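Local coordinates for alcohol dehydrogenase, zinc-containing (Streptococcus pneumoniae serotype 2, PDB 5YLN), which binds zinc and probably acts as an NAD-dependent alcohol dehydrogenase, at residues M5-A16 and G51-L62. Numbering follows the deposited sequence.
Sequences MKAYTYVKPGLA and GDVPTCQSGTIL
Tyr10, near the end of strand 4-12, lies against Cys56 and Leu62 of loop 51-62. Its CB meets Leu62 CD2 at 4.1 Å. Because CG lies opposite the backbone N (chi1 176°), the ring is carried along the loop, where CD2 is 3.8 Å from Cys56 SG, an oblique sulfur-aromatic contact. Next, CE2 comes 3.4 Å from Cys56 O; this carbonyl and that of Gln57 sit at the ring edge, where polarised C-H groups suit oxygen. The hydroxyl ends 3.8 Å from CA of Gly51, whose positive phi makes the Schellman motif at the end of helix 43-50; lacking a side chain, Gly51 also lets Pro13 pack close by.

The backbones are joined beside this ring. Tyr8 O accepts a nearly straight bond from Leu62 N (N-H...O 171°), Tyr10 N donates to Thr60 O, and Tyr10 O receives Gly59 N. Gly59 suits the third position of the type II turn 57-60, which Thr60 OG1 reinforces by bonding to Gln57 O. Small and polar, Ser58 sends OG to Val11 O (2.6 Å), in the carbonyl plane on a lone pair.

Toward the other end, branched Ile61 makes the apolar contacts: CD1 meets Met5 CE tip to tip and also touches the small methyl of Ala7, CB, at 3.6 Å. Leu62 CD1 touches both Tyr8 CD2 and Ala16 CB.

Strand 4-12, hairpin partner of 15-22, thus gains a short bridge to the loop leading to zinc ligand His64, within the GroES-like catalytic domain of zinc-containing alcohol dehydrogenases.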
loop_
_atom_site.group_PDB
_atom_site.type_symbol
_atom_site.label_atom_id
_atom_site.label_comp_id
_atom_site.label_asym_id
_atom_site.label_seq_id
_atom_site.Cartn_x
_atom_site.Cartn_y
_atom_site.Cartn_z
ATOM N N MET A 5 -25.567 -37.458 3.668
ATOM C CA MET A 5 -24.306 -37.526 2.944
ATOM C C MET A 5 -23.154 -37.580 3.941
ATOM O O MET A 5 -23.324 -37.312 5.132
ATOM C CB MET A 5 -24.126 -36.321 2.005
ATOM C CG MET A 5 -23.898 -35.010 2.728
ATOM S SD MET A 5 -23.640 -33.584 1.606
ATOM C CE MET A 5 -23.172 -32.386 2.851
ATOM N N LYS A 6 -21.976 -37.936 3.437
ATOM C CA LYS A 6 -20.742 -37.851 4.210
ATOM C C LYS A 6 -20.135 -36.468 4.052
ATOM O O LYS A 6 -20.237 -35.848 2.984
ATOM C CB LYS A 6 -19.706 -38.885 3.759
ATOM C CG LYS A 6 -20.136 -40.367 3.825
ATOM C CD LYS A 6 -20.638 -40.763 5.174
ATOM C CE LYS A 6 -19.513 -41.121 6.127
ATOM N NZ LYS A 6 -20.026 -41.916 7.271
ATOM N N ALA A 7 -19.462 -36.014 5.111
ATOM C CA ALA A 7 -18.854 -34.690 5.185
ATOM C C ALA A 7 -17.759 -34.670 6.253
ATOM O O ALA A 7 -17.801 -35.438 7.215
ATOM C CB ALA A 7 -19.909 -33.630 5.489
ATOM N N TYR A 8 -16.775 -33.784 6.067
ATOM C CA TYR A 8 -15.704 -33.553 7.038
ATOM C C TYR A 8 -16.004 -32.266 7.802
ATOM O O TYR A 8 -15.912 -31.164 7.246
ATOM C CB TYR A 8 -14.335 -33.480 6.360
ATOM C CG TYR A 8 -13.189 -33.805 7.301
ATOM C CD1 TYR A 8 -13.192 -34.987 8.042
ATOM C CD2 TYR A 8 -12.107 -32.934 7.455
ATOM C CE1 TYR A 8 -12.145 -35.294 8.922
ATOM C CE2 TYR A 8 -11.047 -33.230 8.316
ATOM C CZ TYR A 8 -11.071 -34.408 9.049
ATOM O OH TYR A 8 -10.031 -34.700 9.905
ATOM N N THR A 9 -16.338 -32.409 9.080
ATOM C CA THR A 9 -16.846 -31.324 9.907
ATOM C C THR A 9 -15.810 -30.915 10.947
ATOM O O THR A 9 -15.152 -31.767 11.547
ATOM C CB THR A 9 -18.134 -31.745 10.634
ATOM O OG1 THR A 9 -17.843 -32.860 11.488
ATOM C CG2 THR A 9 -19.243 -32.131 9.652
ATOM N N TYR A 10 -15.686 -29.610 11.162
ATOM C CA TYR A 10 -15.000 -29.080 12.329
ATOM C C TYR A 10 -15.855 -29.303 13.576
ATOM O O TYR A 10 -17.068 -29.064 13.559
ATOM C CB TYR A 10 -14.722 -27.589 12.132
ATOM C CG TYR A 10 -14.089 -26.909 13.327
ATOM C CD1 TYR A 10 -12.870 -27.345 13.831
ATOM C CD2 TYR A 10 -14.689 -25.812 13.928
ATOM C CE1 TYR A 10 -12.272 -26.723 14.912
ATOM C CE2 TYR A 10 -14.097 -25.178 15.019
ATOM C CZ TYR A 10 -12.892 -25.647 15.513
ATOM O OH TYR A 10 -12.278 -25.042 16.604
ATOM N N VAL A 11 -15.234 -29.766 14.662
ATOM C CA VAL A 11 -15.938 -30.028 15.921
ATOM C C VAL A 11 -15.541 -29.033 17.010
ATOM O O VAL A 11 -16.379 -28.294 17.534
ATOM C CB VAL A 11 -15.717 -31.476 16.410
ATOM C CG1 VAL A 11 -16.618 -31.769 17.610
ATOM C CG2 VAL A 11 -15.961 -32.464 15.291
ATOM N N LYS A 12 -14.261 -28.993 17.353
ATOM C CA LYS A 12 -13.729 -28.174 18.435
ATOM C C LYS A 12 -12.219 -28.115 18.253
ATOM O O LYS A 12 -11.664 -28.839 17.424
ATOM C CB LYS A 12 -14.106 -28.754 19.814
ATOM C CG LYS A 12 -13.324 -30.016 20.163
ATOM C CD LYS A 12 -14.090 -30.982 21.107
ATOM C CE LYS A 12 -14.174 -30.485 22.541
ATOM N NZ LYS A 12 -14.585 -31.577 23.514
ATOM N N PRO A 13 -11.524 -27.253 18.989
ATOM C CA PRO A 13 -10.091 -27.076 18.694
ATOM C C PRO A 13 -9.349 -28.397 18.818
ATOM O O PRO A 13 -9.309 -29.012 19.885
ATOM C CB PRO A 13 -9.643 -26.041 19.737
ATOM C CG PRO A 13 -10.872 -25.203 19.927
ATOM C CD PRO A 13 -12.001 -26.212 19.927
ATOM N N GLY A 14 -8.805 -28.856 17.697
ATOM C CA GLY A 14 -8.074 -30.102 17.651
ATOM C C GLY A 14 -8.836 -31.314 17.151
ATOM O O GLY A 14 -8.280 -32.414 17.176
ATOM N N LEU A 15 -10.081 -31.159 16.699
ATOM C CA LEU A 15 -10.915 -32.297 16.319
ATOM C C LEU A 15 -11.763 -31.956 15.102
ATOM O O LEU A 15 -12.597 -31.049 15.152
ATOM C CB LEU A 15 -11.817 -32.721 17.469
ATOM C CG LEU A 15 -12.731 -33.923 17.241
ATOM C CD1 LEU A 15 -11.920 -35.190 16.989
ATOM C CD2 LEU A 15 -13.658 -34.109 18.437
ATOM N N ALA A 16 -11.571 -32.704 14.026
ATOM C CA ALA A 16 -12.505 -32.747 12.915
ATOM C C ALA A 16 -12.875 -34.204 12.663
ATOM O O ALA A 16 -12.112 -35.116 12.998
ATOM C CB ALA A 16 -11.915 -32.108 11.654
ATOM N N GLY A 51 -8.089 -24.402 15.831
ATOM C CA GLY A 51 -8.787 -23.432 16.649
ATOM C C GLY A 51 -8.380 -21.991 16.428
ATOM O O GLY A 51 -8.764 -21.129 17.227
ATOM N N ASP A 52 -7.621 -21.697 15.374
ATOM C CA ASP A 52 -7.166 -20.336 15.107
ATOM C C ASP A 52 -8.115 -19.557 14.201
ATOM O O ASP A 52 -7.819 -18.401 13.870
ATOM C CB ASP A 52 -5.767 -20.349 14.478
ATOM C CG ASP A 52 -4.759 -21.153 15.299
ATOM O OD1 ASP A 52 -4.873 -21.163 16.540
ATOM O OD2 ASP A 52 -3.852 -21.775 14.691
ATOM N N VAL A 53 -9.226 -20.156 13.776
ATOM C CA VAL A 53 -10.287 -19.426 13.086
ATOM C C VAL A 53 -11.564 -19.622 13.894
ATOM O O VAL A 53 -12.440 -20.397 13.491
ATOM C CB VAL A 53 -10.465 -19.908 11.639
ATOM C CG1 VAL A 53 -11.285 -18.911 10.852
ATOM C CG2 VAL A 53 -9.107 -20.143 10.986
ATOM N N PRO A 54 -11.712 -18.953 15.040
ATOM C CA PRO A 54 -12.832 -19.277 15.939
ATOM C C PRO A 54 -14.174 -18.741 15.472
ATOM O O PRO A 54 -15.196 -19.056 16.095
ATOM C CB PRO A 54 -12.403 -18.664 17.276
ATOM C CG PRO A 54 -11.344 -17.634 16.931
ATOM C CD PRO A 54 -10.875 -17.843 15.527
ATOM N N THR A 55 -14.215 -17.970 14.392
ATOM C CA THR A 55 -15.511 -17.681 13.791
ATOM C C THR A 55 -16.100 -18.881 13.048
ATOM O O THR A 55 -17.205 -18.774 12.512
ATOM C CB THR A 55 -15.402 -16.494 12.836
ATOM O OG1 THR A 55 -14.364 -16.751 11.888
ATOM C CG2 THR A 55 -15.092 -15.210 13.593
ATOM N N CYS A 56 -15.405 -20.008 12.979
ATOM C CA CYS A 56 -15.958 -21.198 12.346
ATOM C C CYS A 56 -16.753 -21.970 13.388
ATOM O O CYS A 56 -16.183 -22.518 14.337
ATOM C CB CYS A 56 -14.858 -22.063 11.750
ATOM S SG CYS A 56 -15.526 -23.500 10.969
ATOM N N GLN A 57 -18.066 -21.996 13.221
ATOM C CA GLN A 57 -18.936 -22.654 14.183
ATOM C C GLN A 57 -18.712 -24.165 14.190
ATOM O O GLN A 57 -18.423 -24.773 13.158
ATOM C CB GLN A 57 -20.390 -22.336 13.842
ATOM C CG GLN A 57 -21.390 -23.210 14.536
ATOM C CD GLN A 57 -22.790 -22.769 14.260
ATOM O OE1 GLN A 57 -23.024 -21.887 13.439
ATOM N NE2 GLN A 57 -23.738 -23.367 14.954
ATOM N N SER A 58 -18.836 -24.763 15.379
ATOM C CA SER A 58 -18.794 -26.216 15.531
ATOM C C SER A 58 -19.829 -26.907 14.643
ATOM O O SER A 58 -20.978 -26.474 14.542
ATOM C CB SER A 58 -19.043 -26.589 16.989
ATOM O OG SER A 58 -18.973 -27.988 17.173
ATOM N N GLY A 59 -19.412 -27.999 14.003
ATOM C CA GLY A 59 -20.264 -28.721 13.084
ATOM C C GLY A 59 -20.190 -28.262 11.639
ATOM O O GLY A 59 -20.819 -28.882 10.774
ATOM N N THR A 60 -19.442 -27.200 11.341
ATOM C CA THR A 60 -19.378 -26.687 9.976
ATOM C C THR A 60 -18.637 -27.659 9.072
ATOM O O THR A 60 -17.616 -28.236 9.458
ATOM C CB THR A 60 -18.664 -25.328 9.947
ATOM O OG1 THR A 60 -19.324 -24.399 10.813
ATOM C CG2 THR A 60 -18.655 -24.763 8.551
ATOM N N ILE A 61 -19.132 -27.824 7.846
ATOM C CA ILE A 61 -18.377 -28.628 6.897
ATOM C C ILE A 61 -17.209 -27.803 6.372
ATOM O O ILE A 61 -17.352 -26.614 6.052
ATOM C CB ILE A 61 -19.282 -29.130 5.760
ATOM C CG1 ILE A 61 -20.521 -29.816 6.363
ATOM C CG2 ILE A 61 -18.512 -30.092 4.851
ATOM C CD1 ILE A 61 -21.479 -30.415 5.374
ATOM N N LEU A 62 -16.034 -28.421 6.341
ATOM C CA LEU A 62 -14.789 -27.749 6.010
ATOM C C LEU A 62 -14.575 -27.669 4.503
ATOM O O LEU A 62 -15.252 -28.325 3.706
ATOM C CB LEU A 62 -13.606 -28.460 6.682
ATOM C CG LEU A 62 -13.476 -28.203 8.185
ATOM C CD1 LEU A 62 -12.583 -29.224 8.839
ATOM C CD2 LEU A 62 -12.959 -26.810 8.468
#